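Side-chain contacts in quinone oxidoreductase 1 (Escherichia coli, PDB 1QOR), which catalyses the NADPH-dependent one-electron reduction of quinones to semiquinones as a homodimer of the zinc-containing alcohol dehydrogenase family: residues A[127-131]-A[132-136]; A[158-161]-A[162-166]; A[92-96]-A[97-101]. All coordinates share one frame; numbering follows the deposited sequence.

Contact 1 (A[127-131]-A[132-136]); sequences TVYYL and LRKTY. With NDP (NADPH dihydro-nicotinamide-adenine-dinucleotide phosphate), chain D.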
loop_
_atom_site.group_PDB
_atom_site.type_symbol
_atom_site.label_atom_id
_atom_site.label_comp_id
_atom_site.label_asym_id
_atom_site.label_seq_id
_atom_site.Cartn_x
_atom_site.Cartn_y
_atom_site.Cartn_z
ATOM N N THR A 127 -1.946 19.247 4.233
ATOM C CA THR A 127 -2.408 17.930 3.832
ATOM C C THR A 127 -2.491 17.840 2.288
ATOM O O THR A 127 -1.963 16.910 1.669
ATOM C CB THR A 127 -3.786 17.669 4.392
ATOM O OG1 THR A 127 -3.720 17.806 5.808
ATOM C CG2 THR A 127 -4.259 16.269 4.047
ATOM N N VAL A 128 -3.082 18.856 1.655
ATOM C CA VAL A 128 -3.202 18.807 0.202
ATOM C C VAL A 128 -1.816 18.814 -0.411
ATOM O O VAL A 128 -1.543 18.086 -1.367
ATOM C CB VAL A 128 -4.095 19.946 -0.354
ATOM C CG1 VAL A 128 -3.903 20.096 -1.863
ATOM C CG2 VAL A 128 -5.544 19.649 -0.022
ATOM N N TYR A 129 -0.919 19.590 0.173
ATOM C CA TYR A 129 0.418 19.637 -0.359
ATOM C C TYR A 129 1.120 18.263 -0.327
ATOM O O TYR A 129 1.654 17.821 -1.364
ATOM C CB TYR A 129 1.258 20.687 0.387
ATOM C CG TYR A 129 2.730 20.666 0.019
ATOM C CD1 TYR A 129 3.183 21.230 -1.170
ATOM C CD2 TYR A 129 3.674 20.071 0.872
ATOM C CE1 TYR A 129 4.504 21.220 -1.502
ATOM C CE2 TYR A 129 5.025 20.055 0.552
ATOM C CZ TYR A 129 5.418 20.642 -0.627
ATOM O OH TYR A 129 6.752 20.752 -0.892
ATOM N N TYR A 130 1.171 17.583 0.827
ATOM C CA TYR A 130 1.908 16.307 0.812
ATOM C C TYR A 130 1.165 15.257 -0.014
ATOM O O TYR A 130 1.777 14.465 -0.729
ATOM C CB TYR A 130 2.290 15.793 2.222
ATOM C CG TYR A 130 1.210 15.002 2.935
ATOM C CD1 TYR A 130 0.892 13.697 2.558
ATOM C CD2 TYR A 130 0.528 15.553 4.018
ATOM C CE1 TYR A 130 -0.103 12.960 3.273
ATOM C CE2 TYR A 130 -0.445 14.841 4.711
ATOM C CZ TYR A 130 -0.761 13.546 4.347
ATOM O OH TYR A 130 -1.741 12.860 5.086
ATOM N N LEU A 131 -0.154 15.260 0.055
ATOM C CA LEU A 131 -0.925 14.324 -0.749
ATOM C C LEU A 131 -0.656 14.384 -2.275
ATOM O O LEU A 131 -0.408 13.359 -2.892
ATOM C CB LEU A 131 -2.405 14.558 -0.513
ATOM C CG LEU A 131 -3.025 14.042 0.782
ATOM C CD1 LEU A 131 -4.512 14.387 0.781
ATOM C CD2 LEU A 131 -2.824 12.539 0.893
ATOM N N LEU A 132 -0.643 15.582 -2.863
ATOM C CA LEU A 132 -0.480 15.771 -4.319
ATOM C C LEU A 132 0.948 15.896 -4.819
ATOM O O LEU A 132 1.212 15.814 -6.046
ATOM C CB LEU A 132 -1.247 17.021 -4.758
ATOM C CG LEU A 132 -2.741 17.077 -4.423
ATOM C CD1 LEU A 132 -3.402 18.259 -5.124
ATOM C CD2 LEU A 132 -3.402 15.816 -4.885
ATOM N N ARG A 133 1.855 16.174 -3.884
ATOM C CA ARG A 133 3.242 16.347 -4.222
ATOM C C ARG A 133 4.169 15.285 -3.633
ATOM O O ARG A 133 5.202 15.027 -4.210
ATOM C CB ARG A 133 3.708 17.733 -3.768
ATOM C CG ARG A 133 2.718 18.911 -4.099
ATOM C CD ARG A 133 2.948 19.445 -5.498
ATOM N NE ARG A 133 2.468 18.485 -6.465
ATOM C CZ ARG A 133 3.037 18.192 -7.636
ATOM N NH1 ARG A 133 4.148 18.817 -8.041
ATOM N NH2 ARG A 133 2.524 17.187 -8.343
ATOM N N LYS A 134 3.810 14.638 -2.530
ATOM C CA LYS A 134 4.719 13.662 -1.923
ATOM C C LYS A 134 4.229 12.223 -1.928
ATOM O O LYS A 134 4.963 11.319 -2.300
ATOM C CB LYS A 134 5.021 14.038 -0.467
ATOM C CG LYS A 134 5.477 15.461 -0.217
ATOM C CD LYS A 134 6.725 15.781 -0.977
ATOM C CE LYS A 134 7.482 16.950 -0.312
ATOM N NZ LYS A 134 8.471 17.568 -1.267
ATOM N N THR A 135 3.020 11.992 -1.447
ATOM C CA THR A 135 2.480 10.633 -1.392
ATOM C C THR A 135 2.468 10.002 -2.789
ATOM O O THR A 135 2.745 8.803 -2.979
ATOM C CB THR A 135 1.082 10.662 -0.787
ATOM O OG1 THR A 135 1.160 11.249 0.516
ATOM C CG2 THR A 135 0.470 9.266 -0.738
ATOM N N TYR A 136 2.131 10.831 -3.760
ATOM C CA TYR A 136 2.092 10.446 -5.158
ATOM C C TYR A 136 2.225 11.795 -5.881
ATOM O O TYR A 136 1.575 12.765 -5.489
ATOM C CB TYR A 136 0.767 9.773 -5.469
ATOM C CG TYR A 136 0.576 9.507 -6.936
ATOM C CD1 TYR A 136 0.050 10.484 -7.784
ATOM C CD2 TYR A 136 0.889 8.279 -7.472
ATOM C CE1 TYR A 136 -0.158 10.243 -9.117
ATOM C CE2 TYR A 136 0.682 8.019 -8.801
ATOM C CZ TYR A 136 0.159 9.007 -9.623
ATOM O OH TYR A 136 -0.028 8.730 -10.947
HETATM P PA NDP D . -14.869 17.976 5.389
HETATM O O1A NDP D . -15.112 19.434 5.536
HETATM O O2A NDP D . -14.381 17.467 4.080
HETATM O O5B NDP D . -16.097 17.160 5.870
HETATM C C5B NDP D . -16.248 15.786 5.633
HETATM C C4B NDP D . -17.037 15.599 4.372
HETATM O O4B NDP D . -16.870 14.210 4.124
HETATM C C3B NDP D . -18.555 15.816 4.451
HETATM O O3B NDP D . -18.856 17.224 4.260
HETATM C C2B NDP D . -19.084 14.801 3.448
HETATM O O2B NDP D . -19.215 15.450 2.190
HETATM C C1B NDP D . -17.979 13.656 3.430
HETATM N N9A NDP D . -18.656 12.480 3.999
HETATM C C8A NDP D . -18.960 11.337 3.383
HETATM N N7A NDP D . -19.617 10.529 4.224
HETATM C C5A NDP D . -19.696 11.210 5.346
HETATM C C6A NDP D . -20.330 10.773 6.503
HETATM N N6A NDP D . -20.926 9.591 6.600
HETATM N N1A NDP D . -20.315 11.629 7.526
HETATM C C2A NDP D . -19.722 12.854 7.460
HETATM N N3A NDP D . -19.121 13.263 6.341
HETATM C C4A NDP D . -19.110 12.437 5.254
HETATM O O3 NDP D . -13.713 17.710 6.448
HETATM P PN NDP D . -12.180 18.074 6.566
HETATM O O1N NDP D . -11.701 18.912 5.408
HETATM O O2N NDP D . -11.909 18.548 7.976
HETATM O O5D NDP D . -11.558 16.556 6.427
HETATM C C5D NDP D . -11.777 15.684 5.326
HETATM C C4D NDP D . -11.251 14.317 5.611
HETATM O O4D NDP D . -9.806 14.324 5.612
HETATM C C3D NDP D . -11.683 13.765 6.964
HETATM O O3D NDP D . -12.014 12.378 6.844
HETATM C C2D NDP D . -10.407 13.977 7.807
HETATM O O2D NDP D . -10.364 13.112 8.914
HETATM C C1D NDP D . -9.300 13.665 6.842
HETATM N N1N NDP D . -7.966 14.312 6.967
HETATM C C2N NDP D . -6.833 13.540 6.897
HETATM C C3N NDP D . -5.603 14.164 7.005
HETATM C C7N NDP D . -4.314 13.361 6.897
HETATM O O7N NDP D . -3.219 13.909 6.946
HETATM N N7N NDP D . -4.484 12.064 6.744
HETATM C C4N NDP D . -5.493 15.535 7.171
HETATM C C5N NDP D . -6.659 16.307 7.237
HETATM C C6N NDP D . -7.890 15.679 7.141
HETATM P P2B NDP D . -20.345 14.941 1.077
HETATM O O1X NDP D . -19.990 15.667 -0.162
HETATM O O2X NDP D . -20.164 13.488 0.965
HETATM O O3X NDP D . -21.628 15.328 1.693
HETATM O O HOH W 1 9.264 19.981 1.053
#
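Leu132 N donates to Val128 O and Arg133 N to Tyr129 O, the i to i+4 bonds near the end of helix 115-135. At Tyr130 O the last turn widens to a pi-type turn, and the oxygen takes two donors from opposite faces of its carbonyl plane, Lys134 N at 2.7 Å and Thr135 N at 2.9 Å. The apolar contacts run along the helix surface. Val128 and Leu132 lie side by side, CG1 of Val128 3.8 Å from CD1 of Leu132, while Arg133 CG sits 3.8 Å from Tyr129 CD1. Beyond CG the arginine bends at chi2 (-86°) and chi3 (72°), which folds the guanidinium back onto the carbonyl of the preceding residue; NE and NH2 both grip Leu132 O side-on from one face of that carbonyl, each at 3.0 Å. With an alanine here, Leu132 O would probably lose both of these donors, and Tyr129 CD1 the CG methylene that packs beside it. Among the polar contacts, Tyr129 OH and Lys134 NZ share a water, weakly on the lysine side. Tyr130, with CG wedged between backbone N and carbonyl carbon (chi1 84°), runs alongside Thr135, whose OG1 meets the ring edge 3.2 Å from CD1. At its far end Tyr130 OH donates to the carboxamide O7N of NADPH at 2.6 Å, and Tyr269 stacks on its ring. The helix end thus presents a tyrosine to the nicotinamide, and the short hydroxyl bond probably helps to fix the rotation of the carboxamide.

Contact 2 (A[158-161]-A[162-166]); sequences CQWA and KALGA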
loop_
_atom_site.group_PDB
_atom_site.type_symbol
_atom_site.label_atom_id
_atom_site.label_comp_id
_atom_site.label_asym_id
_atom_site.label_seq_id
_atom_site.Cartn_x
_atom_site.Cartn_y
_atom_site.Cartn_z
ATOM N N CYS A 158 -9.227 20.886 -5.040
ATOM C CA CYS A 158 -9.704 21.307 -6.365
ATOM C C CYS A 158 -8.828 22.450 -6.990
ATOM O O CYS A 158 -8.374 22.349 -8.132
ATOM C CB CYS A 158 -11.144 21.776 -6.239
ATOM S SG CYS A 158 -12.325 20.462 -6.028
ATOM N N GLN A 159 -8.530 23.477 -6.184
ATOM C CA GLN A 159 -7.790 24.645 -6.600
ATOM C C GLN A 159 -6.357 24.345 -6.824
ATOM O O GLN A 159 -5.751 24.869 -7.774
ATOM C CB GLN A 159 -7.980 25.755 -5.580
ATOM C CG GLN A 159 -9.458 26.069 -5.344
ATOM C CD GLN A 159 -9.694 27.197 -4.359
ATOM O OE1 GLN A 159 -9.518 28.381 -4.701
ATOM N NE2 GLN A 159 -10.110 26.845 -3.111
ATOM N N TRP A 160 -5.778 23.497 -5.962
ATOM C CA TRP A 160 -4.379 23.119 -6.141
ATOM C C TRP A 160 -4.209 22.227 -7.399
ATOM O O TRP A 160 -3.273 22.430 -8.184
ATOM C CB TRP A 160 -3.817 22.434 -4.886
ATOM C CG TRP A 160 -2.359 22.624 -4.767
ATOM C CD1 TRP A 160 -1.428 22.588 -5.785
ATOM C CD2 TRP A 160 -1.622 22.897 -3.555
ATOM N NE1 TRP A 160 -0.156 22.821 -5.268
ATOM C CE2 TRP A 160 -0.252 23.009 -3.909
ATOM C CE3 TRP A 160 -1.991 23.065 -2.211
ATOM C CZ2 TRP A 160 0.749 23.280 -2.962
ATOM C CZ3 TRP A 160 -1.004 23.340 -1.271
ATOM C CH2 TRP A 160 0.354 23.445 -1.653
ATOM N N ALA A 161 -5.131 21.281 -7.601
ATOM C CA ALA A 161 -5.079 20.400 -8.770
ATOM C C ALA A 161 -5.141 21.251 -10.066
ATOM O O ALA A 161 -4.354 21.038 -11.004
ATOM C CB ALA A 161 -6.188 19.415 -8.726
ATOM N N LYS A 162 -6.072 22.202 -10.118
ATOM C CA LYS A 162 -6.188 23.112 -11.257
ATOM C C LYS A 162 -4.871 23.875 -11.465
ATOM O O LYS A 162 -4.331 23.904 -12.564
ATOM C CB LYS A 162 -7.299 24.113 -10.991
ATOM C CG LYS A 162 -7.507 25.128 -12.067
ATOM C CD LYS A 162 -8.721 25.980 -11.711
ATOM C CE LYS A 162 -8.656 27.394 -12.315
ATOM N NZ LYS A 162 -9.876 28.211 -11.932
ATOM N N ALA A 163 -4.329 24.464 -10.408
ATOM C CA ALA A 163 -3.087 25.181 -10.550
ATOM C C ALA A 163 -1.983 24.288 -11.122
ATOM O O ALA A 163 -1.075 24.768 -11.793
ATOM C CB ALA A 163 -2.665 25.756 -9.199
ATOM N N LEU A 164 -2.019 22.997 -10.810
ATOM C CA LEU A 164 -1.018 22.057 -11.297
ATOM C C LEU A 164 -1.347 21.683 -12.756
ATOM O O LEU A 164 -0.548 21.057 -13.438
ATOM C CB LEU A 164 -1.017 20.787 -10.409
ATOM C CG LEU A 164 0.099 20.348 -9.420
ATOM C CD1 LEU A 164 1.158 21.360 -9.173
ATOM C CD2 LEU A 164 -0.485 19.886 -8.105
ATOM N N GLY A 165 -2.544 22.023 -13.206
ATOM C CA GLY A 165 -2.943 21.716 -14.561
ATOM C C GLY A 165 -3.374 20.276 -14.665
ATOM O O GLY A 165 -3.306 19.660 -15.738
ATOM N N ALA A 166 -3.903 19.750 -13.571
ATOM C CA ALA A 166 -4.304 18.367 -13.523
ATOM C C ALA A 166 -5.802 18.262 -13.593
ATOM O O ALA A 166 -6.506 19.262 -13.448
ATOM C CB ALA A 166 -3.768 17.728 -12.270
#
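Leu164 reaches back one turn to Trp160 near the C-terminal end of helix 152-164. Its CB lies 3.4 Å from Ala161 O and a little farther from Trp160 O, packed against the carbonyls of the preceding turn. CG stands 4.2 Å from Trp160 O, and of the two methyls CD2 makes the contact, 3.7 Å from Trp160 CD1 on the five-membered part of the indole, with NE1 just beyond. The leucine comes to the ring obliquely. Trp160 meets it there because its CG is roughly anti to the backbone N (chi1 -153°); the indole also packs against Val128 of helix 115-135 and Leu283 and Leu286 of helix 273-288. Beneath the side chains, Leu164 N donates to Trp160 O at 3.0 Å and only weakly to Ala161 O. The latter oxygen is gripped more straightly by Ala166 N, at 2.9 Å and 167°, while Gly165 N turns back to Lys162 O. With Gly165 at positive phi (80°), a backbone angle that favours glycine, this is a Schellman motif, closing the helix of the beta-alpha-beta unit 143-146, 152-164, 167-172 in the Rossmann-type cofactor domain.

Contact 3 (A[92-96]-A[97-101]); sequences LGAYS and SVHNI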
loop_
_atom_site.group_PDB
_atom_site.type_symbol
_atom_site.label_atom_id
_atom_site.label_comp_id
_atom_site.label_asym_id
_atom_site.label_seq_id
_atom_site.Cartn_x
_atom_site.Cartn_y
_atom_site.Cartn_z
ATOM N N LEU A 92 -2.984 18.792 21.906
ATOM C CA LEU A 92 -4.427 19.012 21.935
ATOM C C LEU A 92 -4.798 20.261 22.793
ATOM O O LEU A 92 -4.181 20.514 23.834
ATOM C CB LEU A 92 -5.076 17.755 22.515
ATOM C CG LEU A 92 -6.052 16.836 21.763
ATOM C CD1 LEU A 92 -5.854 16.832 20.243
ATOM C CD2 LEU A 92 -5.896 15.427 22.349
ATOM N N GLY A 93 -5.784 21.050 22.378
ATOM C CA GLY A 93 -6.151 22.215 23.150
ATOM C C GLY A 93 -6.256 23.524 22.368
ATOM O O GLY A 93 -6.541 24.577 22.965
ATOM N N ALA A 94 -6.039 23.494 21.047
ATOM C CA ALA A 94 -6.135 24.712 20.219
ATOM C C ALA A 94 -7.522 25.367 20.307
ATOM O O ALA A 94 -7.651 26.557 19.968
ATOM C CB ALA A 94 -5.752 24.443 18.787
ATOM N N TYR A 95 -8.546 24.606 20.728
ATOM C CA TYR A 95 -9.897 25.167 20.922
ATOM C C TYR A 95 -9.805 25.961 22.244
ATOM O O TYR A 95 -10.317 25.513 23.304
ATOM C CB TYR A 95 -10.958 24.077 21.114
ATOM C CG TYR A 95 -11.539 23.418 19.878
ATOM C CD1 TYR A 95 -10.813 23.319 18.684
ATOM C CD2 TYR A 95 -12.792 22.823 19.932
ATOM C CE1 TYR A 95 -11.332 22.635 17.584
ATOM C CE2 TYR A 95 -13.313 22.126 18.848
ATOM C CZ TYR A 95 -12.574 22.041 17.689
ATOM O OH TYR A 95 -13.059 21.304 16.644
ATOM N N SER A 96 -9.124 27.104 22.199
ATOM C CA SER A 96 -8.915 27.917 23.380
ATOM C C SER A 96 -8.494 29.304 22.958
ATOM O O SER A 96 -7.958 29.506 21.849
ATOM C CB SER A 96 -7.800 27.314 24.217
ATOM O OG SER A 96 -6.592 27.298 23.478
ATOM N N SER A 97 -8.641 30.253 23.874
ATOM C CA SER A 97 -8.261 31.622 23.585
ATOM C C SER A 97 -6.759 31.843 23.738
ATOM O O SER A 97 -6.210 32.740 23.124
ATOM C CB SER A 97 -9.105 32.597 24.420
ATOM O OG SER A 97 -8.950 32.385 25.811
ATOM N N VAL A 98 -6.077 30.974 24.474
ATOM C CA VAL A 98 -4.622 31.080 24.681
ATOM C C VAL A 98 -4.110 29.642 24.725
ATOM O O VAL A 98 -4.654 28.805 25.471
ATOM C CB VAL A 98 -4.262 31.712 26.078
ATOM C CG1 VAL A 98 -2.764 31.995 26.190
ATOM C CG2 VAL A 98 -5.094 32.973 26.331
ATOM N N HIS A 99 -3.046 29.349 23.984
ATOM C CA HIS A 99 -2.522 27.995 23.959
ATOM C C HIS A 99 -0.999 28.032 23.897
ATOM O O HIS A 99 -0.418 28.972 23.357
ATOM C CB HIS A 99 -3.130 27.238 22.748
ATOM C CG HIS A 99 -2.909 25.743 22.772
ATOM N ND1 HIS A 99 -3.026 24.981 23.919
ATOM C CD2 HIS A 99 -2.605 24.871 21.777
ATOM C CE1 HIS A 99 -2.806 23.710 23.627
ATOM N NE2 HIS A 99 -2.549 23.615 22.334
ATOM N N ASN A 100 -0.333 27.083 24.538
ATOM C CA ASN A 100 1.131 27.066 24.451
ATOM C C ASN A 100 1.480 26.023 23.386
ATOM O O ASN A 100 0.837 24.984 23.315
ATOM C CB ASN A 100 1.798 26.753 25.808
ATOM C CG ASN A 100 1.527 27.819 26.849
ATOM O OD1 ASN A 100 1.629 29.006 26.584
ATOM N ND2 ASN A 100 1.164 27.395 28.038
ATOM N N ILE A 101 2.479 26.308 22.556
ATOM C CA ILE A 101 2.833 25.424 21.466
ATOM C C ILE A 101 4.348 25.325 21.309
ATOM O O ILE A 101 5.058 26.316 21.488
ATOM C CB ILE A 101 2.251 25.994 20.072
ATOM C CG1 ILE A 101 0.746 26.176 20.127
ATOM C CG2 ILE A 101 2.602 25.074 18.895
ATOM C CD1 ILE A 101 0.350 27.596 20.401
#
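The chain doubles back from the loop at Leu92 into the strand beginning at Val98, passing through an inverse gamma turn centred on Tyr95 and bringing Ala94 and His99 to 6.1 Å between their CA atoms. His99 fills the inside of this bend. With its CG anti to the backbone N (chi1 -167°), the imidazole lies flat against the peptide joining Gly93 to Ala94: Gly93 C stands over the ring centre, 3.6 Å above its plane, and Ala94 N lies over the same face nearer the rim. CE1 reaches farthest back, 3.5 Å from Leu92 O. The polar end of the ring is held from earlier in the same loop, NE2 bonding to Ala91 O and more weakly to Ser90 OG. Gly93 suits this position twice over, since any CB would collide with His99 CE1 and, at phi 130°, would also press on the carbonyl of Leu92. The bend belongs to the GroES-like domain of the alcohol dehydrogenase family, where it leads from strand 84-87 into strand 98-102, which pairs antiparallel with strand 30-35. Ser96 OG, lying between backbone N and carbonyl carbon (chi1 61°), donates in the carbonyl plane to Gly93 O at 2.8 Å and packs 3.5 Å from His99 CB. The same hydroxyl comes 3.2 Å from Val98 O. Pointing away from the strand, the buried Tyr95 bonds through OH to Asp44, an NADP-binding residue, while Ser97 OG meets the backbone N of Thr3.

From the N terminus, contact 3 comes first and closes the loop that carries strand 84-87 into strand 98-102 of the GroES-like domain. Contact 1 follows at the end of helix 115-135, and contact 2 at the end of helix 152-164. The three lie in series, none nested in or crossing another. Contacts 1 and 2 touch: Tyr129 CB packs on the Trp160 indole, and Leu164 CD2 meets Arg133 NE at 3.7 Å, joining the two helix ends beside the Rossmann-type sheet. Contact 3 stands apart on the opposite side of the chain's centre, its centre about 27 Å from that of contact 1 and about 33 Å from that of contact 2.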